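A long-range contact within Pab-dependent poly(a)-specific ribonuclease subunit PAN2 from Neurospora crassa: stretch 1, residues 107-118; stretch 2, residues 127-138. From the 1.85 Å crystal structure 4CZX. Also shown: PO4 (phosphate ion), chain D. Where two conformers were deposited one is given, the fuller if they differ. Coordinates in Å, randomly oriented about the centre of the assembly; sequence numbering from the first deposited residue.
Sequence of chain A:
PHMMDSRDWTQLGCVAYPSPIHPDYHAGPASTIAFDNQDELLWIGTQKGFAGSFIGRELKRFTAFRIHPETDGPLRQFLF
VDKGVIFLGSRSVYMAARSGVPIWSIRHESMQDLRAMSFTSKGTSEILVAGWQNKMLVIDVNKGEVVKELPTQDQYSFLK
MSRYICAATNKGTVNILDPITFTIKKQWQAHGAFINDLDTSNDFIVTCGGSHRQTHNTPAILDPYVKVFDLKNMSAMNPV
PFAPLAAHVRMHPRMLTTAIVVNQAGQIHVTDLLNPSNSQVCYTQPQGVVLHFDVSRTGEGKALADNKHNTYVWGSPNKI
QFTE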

# COMPACT_ATOMS: atom_id res chain seq x y z
N ARG A 107 13.43 20.13 12.46
CA ARG A 107 12.03 20.54 12.36
C ARG A 107 11.67 21.19 13.69
O ARG A 107 11.08 20.56 14.57
CB ARG A 107 11.12 19.35 12.05
CG ARG A 107 9.72 19.76 11.57
CD ARG A 107 8.81 18.57 11.25
NE ARG A 107 7.52 19.06 10.76
CZ ARG A 107 7.27 19.37 9.49
NH1 ARG A 107 8.20 19.20 8.56
NH2 ARG A 107 6.08 19.84 9.14
N HIS A 108 12.07 22.45 13.82
CA HIS A 108 11.97 23.21 15.07
C HIS A 108 10.59 23.88 15.16
O HIS A 108 10.03 24.28 14.14
CB HIS A 108 13.11 24.23 15.12
CG HIS A 108 13.28 24.93 16.43
ND1 HIS A 108 12.51 26.00 16.81
CD2 HIS A 108 14.17 24.73 17.43
CE1 HIS A 108 12.90 26.42 18.00
NE2 HIS A 108 13.91 25.67 18.40
N GLU A 109 10.06 24.01 16.38
CA GLU A 109 8.75 24.63 16.59
C GLU A 109 8.66 26.06 16.08
O GLU A 109 7.60 26.52 15.70
CB GLU A 109 8.38 24.61 18.07
CG GLU A 109 8.06 23.23 18.62
CD GLU A 109 7.61 23.27 20.07
OE1 GLU A 109 7.34 24.39 20.59
OE2 GLU A 109 7.53 22.19 20.70
N SER A 110 9.79 26.77 16.07
CA SER A 110 9.79 28.16 15.63
C SER A 110 9.91 28.27 14.11
O SER A 110 9.94 29.37 13.57
CB SER A 110 10.93 28.93 16.30
OG SER A 110 10.71 29.04 17.70
N MET A 111 9.98 27.13 13.44
CA MET A 111 9.97 27.13 11.98
C MET A 111 8.53 27.05 11.50
O MET A 111 7.99 25.96 11.29
CB MET A 111 10.80 25.96 11.43
CG MET A 111 12.25 26.02 11.83
SD MET A 111 13.16 24.55 11.31
CE MET A 111 14.84 25.03 11.74
N GLN A 112 7.90 28.21 11.34
CA GLN A 112 6.48 28.26 10.98
C GLN A 112 6.27 28.61 9.51
O GLN A 112 5.38 28.06 8.87
CB GLN A 112 5.75 29.26 11.87
CG GLN A 112 5.52 28.74 13.28
CD GLN A 112 4.88 27.35 13.29
OE1 GLN A 112 3.85 27.11 12.65
NE2 GLN A 112 5.48 26.42 14.03
N ASP A 113 7.06 29.54 8.99
CA ASP A 113 7.01 29.88 7.58
C ASP A 113 8.36 30.42 7.12
O ASP A 113 8.47 31.60 6.75
CB ASP A 113 5.88 30.88 7.30
CG ASP A 113 5.59 31.03 5.82
OD1 ASP A 113 6.14 30.25 5.01
OD2 ASP A 113 4.81 31.93 5.44
N LEU A 114 9.38 29.56 7.15
CA LEU A 114 10.72 29.91 6.69
C LEU A 114 10.72 30.19 5.20
O LEU A 114 10.02 29.52 4.45
CB LEU A 114 11.71 28.78 6.98
CG LEU A 114 11.88 28.34 8.43
CD1 LEU A 114 12.87 27.20 8.48
CD2 LEU A 114 12.36 29.50 9.28
N ARG A 115 11.52 31.17 4.76
CA ARG A 115 11.58 31.55 3.35
C ARG A 115 12.99 31.67 2.80
O ARG A 115 13.20 31.67 1.58
CB ARG A 115 10.86 32.89 3.14
CG ARG A 115 9.36 32.87 3.44
CD ARG A 115 8.60 31.91 2.53
NE ARG A 115 7.17 31.93 2.86
CZ ARG A 115 6.29 32.78 2.35
NH1 ARG A 115 6.66 33.69 1.46
NH2 ARG A 115 5.01 32.73 2.73
N ALA A 116 13.96 31.80 3.70
CA ALA A 116 15.29 32.18 3.30
C ALA A 116 16.35 31.72 4.27
O ALA A 116 16.13 31.62 5.48
CB ALA A 116 15.38 33.72 3.15
N MET A 117 17.53 31.47 3.74
CA MET A 117 18.67 31.26 4.60
C MET A 117 19.97 31.67 3.94
O MET A 117 20.06 31.78 2.71
CB MET A 117 18.75 29.82 5.01
CG MET A 117 18.92 28.97 3.87
SD MET A 117 19.04 27.35 4.59
CE MET A 117 18.99 26.58 3.08
N SER A 118 20.97 31.87 4.78
CA SER A 118 22.28 32.32 4.31
C SER A 118 23.37 31.83 5.23
O SER A 118 23.10 31.43 6.36
CB SER A 118 22.33 33.85 4.23
OG SER A 118 22.40 34.42 5.53
N ILE A 127 24.50 28.59 9.44
CA ILE A 127 23.53 29.31 8.64
C ILE A 127 22.53 30.08 9.49
O ILE A 127 22.27 29.73 10.64
CB ILE A 127 22.75 28.38 7.68
CG1 ILE A 127 22.06 27.26 8.46
CG2 ILE A 127 23.66 27.85 6.60
CD1 ILE A 127 21.22 26.35 7.58
N LEU A 128 21.97 31.12 8.89
CA LEU A 128 20.87 31.87 9.46
C LEU A 128 19.61 31.53 8.67
O LEU A 128 19.66 31.53 7.44
CB LEU A 128 21.15 33.37 9.41
CG LEU A 128 20.01 34.31 9.82
CD1 LEU A 128 19.74 34.24 11.32
CD2 LEU A 128 20.34 35.75 9.40
N VAL A 129 18.50 31.24 9.34
CA VAL A 129 17.28 30.96 8.60
C VAL A 129 16.18 31.87 9.14
O VAL A 129 16.13 32.18 10.33
CB VAL A 129 16.84 29.46 8.68
CG1 VAL A 129 18.02 28.52 8.30
CG2 VAL A 129 16.26 29.11 10.03
N ALA A 130 15.33 32.33 8.23
CA ALA A 130 14.29 33.30 8.55
C ALA A 130 13.15 33.18 7.55
O ALA A 130 13.24 32.41 6.59
CB ALA A 130 14.85 34.72 8.56
N GLY A 131 12.08 33.93 7.77
CA GLY A 131 11.00 33.93 6.82
C GLY A 131 9.90 34.90 7.19
O GLY A 131 10.15 35.93 7.82
N TRP A 132 8.68 34.55 6.82
CA TRP A 132 7.55 35.43 7.10
C TRP A 132 7.02 35.08 8.49
O TRP A 132 5.95 34.51 8.64
CB TRP A 132 6.48 35.30 6.01
CG TRP A 132 6.93 35.85 4.67
CD1 TRP A 132 8.21 36.13 4.27
CD2 TRP A 132 6.09 36.18 3.55
NE1 TRP A 132 8.22 36.60 2.98
CE2 TRP A 132 6.94 36.64 2.52
CE3 TRP A 132 4.71 36.12 3.33
CZ2 TRP A 132 6.44 37.05 1.28
CZ3 TRP A 132 4.22 36.52 2.10
CH2 TRP A 132 5.08 36.98 1.09
N GLN A 133 7.81 35.44 9.49
CA GLN A 133 7.57 35.11 10.89
C GLN A 133 8.50 35.99 11.69
O GLN A 133 9.44 36.57 11.13
CB GLN A 133 7.83 33.63 11.17
CG GLN A 133 9.25 33.20 10.80
CD GLN A 133 9.55 31.76 11.21
OE1 GLN A 133 8.80 30.84 10.88
NE2 GLN A 133 10.64 31.56 11.94
N ASN A 134 8.29 36.09 13.00
CA ASN A 134 9.07 37.06 13.77
C ASN A 134 10.17 36.42 14.61
O ASN A 134 10.68 37.03 15.55
CB ASN A 134 8.12 37.89 14.63
CG ASN A 134 7.20 38.75 13.78
OD1 ASN A 134 5.99 38.54 13.75
ND2 ASN A 134 7.77 39.73 13.08
N LYS A 135 10.56 35.21 14.23
CA LYS A 135 11.73 34.56 14.80
C LYS A 135 12.72 34.21 13.70
O LYS A 135 12.33 33.95 12.57
CB LYS A 135 11.36 33.28 15.55
CG LYS A 135 11.01 33.47 17.02
CD LYS A 135 9.52 33.64 17.22
CE LYS A 135 9.11 33.22 18.63
NZ LYS A 135 9.11 31.74 18.80
N MET A 136 14.01 34.25 14.04
CA MET A 136 15.05 33.69 13.19
C MET A 136 15.80 32.62 13.96
O MET A 136 15.83 32.64 15.19
CB MET A 136 16.03 34.78 12.72
CG MET A 136 15.38 35.97 12.04
SD MET A 136 16.60 37.07 11.30
CE MET A 136 17.45 37.67 12.76
N LEU A 137 16.41 31.68 13.25
CA LEU A 137 17.17 30.63 13.90
C LEU A 137 18.57 30.53 13.32
O LEU A 137 18.76 30.67 12.11
CB LEU A 137 16.47 29.27 13.78
CG LEU A 137 15.08 29.16 14.39
CD1 LEU A 137 14.02 29.31 13.31
CD2 LEU A 137 14.93 27.84 15.13
N VAL A 138 19.53 30.30 14.20
CA VAL A 138 20.91 30.06 13.81
C VAL A 138 21.19 28.56 13.93
O VAL A 138 20.93 27.95 14.97
CB VAL A 138 21.89 30.88 14.68
CG1 VAL A 138 23.29 30.70 14.16
CG2 VAL A 138 21.50 32.36 14.68
P PO4 D . 4.18 19.24 12.62
O1 PO4 D . 3.66 20.46 13.34
O2 PO4 D . 3.85 19.37 11.15
O3 PO4 D . 5.68 19.15 12.81
O4 PO4 D . 3.54 17.99 13.18
O HOH W 1 3.68 33.53 7.20

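The side chain of Q133 clamps the loop that precedes strand 114-118. Its OE1 accepts hydrogen bonds from two successive amides, Q112 N (2.8 Å) and D113 N (2.9 Å), while its NE2 donates to S110 O (2.8 Å) and, within its own stretch, to K135 O (3.0 Å). The carboxamide thus ties backbone groups of both stretches together. Next to it, D113 forms a salt bridge with R115 (OD2 to NH2, 2.8 Å), which helps hold the guanidinium over the face of W132; R115 CZ lies 3.9 Å from the centroid of the five-membered ring, a cation-π contact. A water donates to both D113 OD2 and W132 O.

Strands 114-118 and 127-131 run antiparallel. The pairs A116–A130 and S118–L128 exchange reciprocal backbone hydrogen bonds: L128 N lies 2.8 Å from S118 O, and A130 N lies 3.0 Å from A116 O. A β-bulge shifts the register by one between L114 and A116, so that A130 O accepts from both R115 N (2.8 Å) and A116 N (3.0 Å). G131 fits tightly here: a CB would clash with D113 O.

Apolar packing completes the contact. M117 CB meets V129 CG1 at 3.6 Å, L114 CD2 approaches V129 CG2 at 4.0 Å, and L137 places CD2 over the H108 ring, 3.6 Å from its centroid.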